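Side-chain contact in GntR family transcriptional regulator (Streptococcus agalactiae, PDB 7B5U), which probably acts as a DNA-binding transcription factor, its RCK_C effector domain binding the dinucleotide c-di-AMP as a dimer: residues L17-S20 / I21-N25. Sequence-based numbering, arbitrary orientation.
Sequences LGKS and IGELN. With 2BA ((2R,3R,3aS,5R,7aR,9R,10R,10aS,12R,14aR)-2,9-bis(6-amino-9H-purin-9-yl)octahydro-2H,7H-difuro[3,2-d:3',2'-j][1,3,7,9,2,8 ]tetraoxadiphosphacyclododecine-3,5,10,12-tetrol 5,12-dioxide), chain C.
Glu23 folds its side chain back over Ser20, with CG only 3.1 Å from Ser20 OG and the carboxylate carbon also close to that oxygen. Its CG stands anti to its own carbonyl carbon (chi1 -75°) and the chain runs extended beyond, which carries OE1 up to the backbone N of Ser20. There Ser20 N donates to Glu23 OE1 over 3.0 Å, a nearly straight bond that meets the oxygen from above the carboxylate plane, 58° out of it. The return bond runs from Glu23 N to Ser20 OG, also 3.0 Å. Ser20 holds its hydroxyl between its backbone N and its carbonyl carbon (chi1 71°), which turns OG toward Glu23 N; OG also makes a weak hydrogen bond with Pro49 O. The two reciprocal bonds make a capping box, with Ser20 as N-cap of the short helix 21-24, which in this RCK_C (TrkA-C) domain borders the c-di-AMP pocket. The Ser20 carbonyl is used as well, accepting from Leu24 N in the first turn. Leu24 leans over the same oxygen, CG 3.3 Å from Ser20 O, and its CD2 reaches Lys19 CB at 3.8 Å, the two side chains crossing at about a right angle. Lys19 crosses Glu23 at a similar angle, CB near OE1, and only its far end leads away: NZ bonds to Glu15 O and stays 6.5 Å from Glu23 OE1, so the opposite charges do not touch. On the ligand side of this turn, Ile21 lays its CG2 branch over the face of one adenine of c-di-AMP, 3.3 Å from C41. Asn25, leaving the helix with positive phi, takes a hydrogen bond from ribose hydroxyl O2'1 on OD1 at 2.7 Å, and Asn25 of the second subunit likewise bonds to the ligand through OD1.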
# COMPACT_ATOMS: atom_id res chain seq x y z
N LEU A 17 -0.26 9.11 16.50
CA LEU A 17 0.16 7.87 17.11
C LEU A 17 -0.96 7.28 17.96
O LEU A 17 -1.81 7.99 18.50
CB LEU A 17 1.43 8.07 17.94
CG LEU A 17 2.64 8.53 17.13
CD1 LEU A 17 3.79 8.87 18.08
CD2 LEU A 17 3.04 7.45 16.13
N GLY A 18 -0.96 5.96 18.06
CA GLY A 18 -2.03 5.28 18.77
C GLY A 18 -3.31 5.17 17.98
O GLY A 18 -4.35 4.81 18.55
N LYS A 19 -3.28 5.49 16.69
CA LYS A 19 -4.42 5.36 15.80
C LYS A 19 -4.16 4.28 14.76
O LYS A 19 -3.01 3.95 14.45
CB LYS A 19 -4.70 6.70 15.11
CG LYS A 19 -5.07 7.82 16.08
CD LYS A 19 -6.13 8.72 15.48
CE LYS A 19 -6.47 9.89 16.38
NZ LYS A 19 -5.57 11.05 16.15
N SER A 20 -5.25 3.75 14.21
CA SER A 20 -5.14 2.78 13.14
C SER A 20 -4.94 3.48 11.80
O SER A 20 -5.29 4.64 11.61
CB SER A 20 -6.41 1.93 13.08
OG SER A 20 -7.50 2.69 12.59
N ILE A 21 -4.41 2.72 10.85
CA ILE A 21 -4.19 3.24 9.50
C ILE A 21 -5.49 3.73 8.88
O ILE A 21 -5.53 4.76 8.20
CB ILE A 21 -3.49 2.18 8.63
CG1 ILE A 21 -2.07 1.92 9.13
CG2 ILE A 21 -3.51 2.57 7.16
CD1 ILE A 21 -1.36 0.79 8.38
N GLY A 22 -6.58 3.00 9.12
CA GLY A 22 -7.87 3.40 8.60
C GLY A 22 -8.42 4.66 9.25
O GLY A 22 -9.03 5.50 8.58
N GLU A 23 -8.26 4.79 10.57
CA GLU A 23 -8.67 6.01 11.25
C GLU A 23 -7.90 7.21 10.71
O GLU A 23 -8.47 8.30 10.54
CB GLU A 23 -8.41 5.89 12.76
CG GLU A 23 -9.39 5.01 13.48
CD GLU A 23 -8.92 4.56 14.85
OE1 GLU A 23 -7.81 4.96 15.31
OE2 GLU A 23 -9.67 3.80 15.50
N LEU A 24 -6.60 7.03 10.47
CA LEU A 24 -5.78 8.10 9.94
C LEU A 24 -6.13 8.40 8.49
O LEU A 24 -5.95 9.54 8.04
CB LEU A 24 -4.30 7.72 10.02
CG LEU A 24 -3.76 7.59 11.45
CD1 LEU A 24 -2.35 7.05 11.41
CD2 LEU A 24 -3.81 8.93 12.16
N ASN A 25 -6.63 7.39 7.76
CA ASN A 25 -6.93 7.54 6.34
C ASN A 25 -5.67 7.90 5.56
O ASN A 25 -5.66 8.80 4.72
CB ASN A 25 -8.06 8.57 6.14
CG ASN A 25 -8.91 8.29 4.92
OD1 ASN A 25 -9.01 7.15 4.42
ND2 ASN A 25 -9.56 9.33 4.43
P 2BA C . -8.88 4.48 0.45
O1P 2BA C . -7.50 4.75 -0.02
O2P 2BA C . -9.96 5.40 -0.02
O5' 2BA C . -9.22 2.94 0.07
C5' 2BA C . -10.54 2.47 0.21
C4' 2BA C . -10.49 0.91 0.10
O4' 2BA C . -10.07 0.57 -1.11
C3' 2BA C . -9.53 0.29 1.15
O3' 2BA C . -10.23 0.08 2.32
C2' 2BA C . -9.07 -0.97 0.37
O2' 2BA C . -10.02 -2.10 0.60
C1' 2BA C . -9.02 -0.59 -0.92
N9 2BA C . -7.73 -0.10 -1.38
C8 2BA C . -7.43 1.21 -1.60
N7 2BA C . -6.14 1.28 -2.00
C5 2BA C . -5.67 0.01 -1.99
C6 2BA C . -4.46 -0.56 -2.31
N6 2BA C . -3.31 0.18 -2.73
N1 2BA C . -4.31 -1.88 -2.22
C2 2BA C . -5.33 -2.68 -1.81
N3 2BA C . -6.53 -2.16 -1.52
C4 2BA C . -6.65 -0.82 -1.62
P1 2BA C . -9.43 -0.15 3.75
O1P1 2BA C . -8.35 -1.16 3.61
O2P1 2BA C . -10.48 -0.45 4.76
O5'1 2BA C . -8.71 1.28 4.04
C5'1 2BA C . -9.51 2.39 4.39
C4'1 2BA C . -8.60 3.66 4.28
O4'1 2BA C . -7.58 3.57 5.13
C3'1 2BA C . -8.03 3.81 2.85
O3'1 2BA C . -8.95 4.52 2.09
C2'1 2BA C . -6.69 4.53 3.17
O2'1 2BA C . -6.90 6.02 3.23
C1'1 2BA C . -6.29 4.03 4.36
N91 2BA C . -5.42 2.86 4.29
C81 2BA C . -5.75 1.56 4.51
N71 2BA C . -4.66 0.79 4.32
C51 2BA C . -3.67 1.63 3.94
C61 2BA C . -2.35 1.46 3.58
N61 2BA C . -1.73 0.18 3.58
N11 2BA C . -1.61 2.51 3.28
C21 2BA C . -2.15 3.75 3.26
N31 2BA C . -3.42 3.98 3.60
C41 2BA C . -4.15 2.89 3.91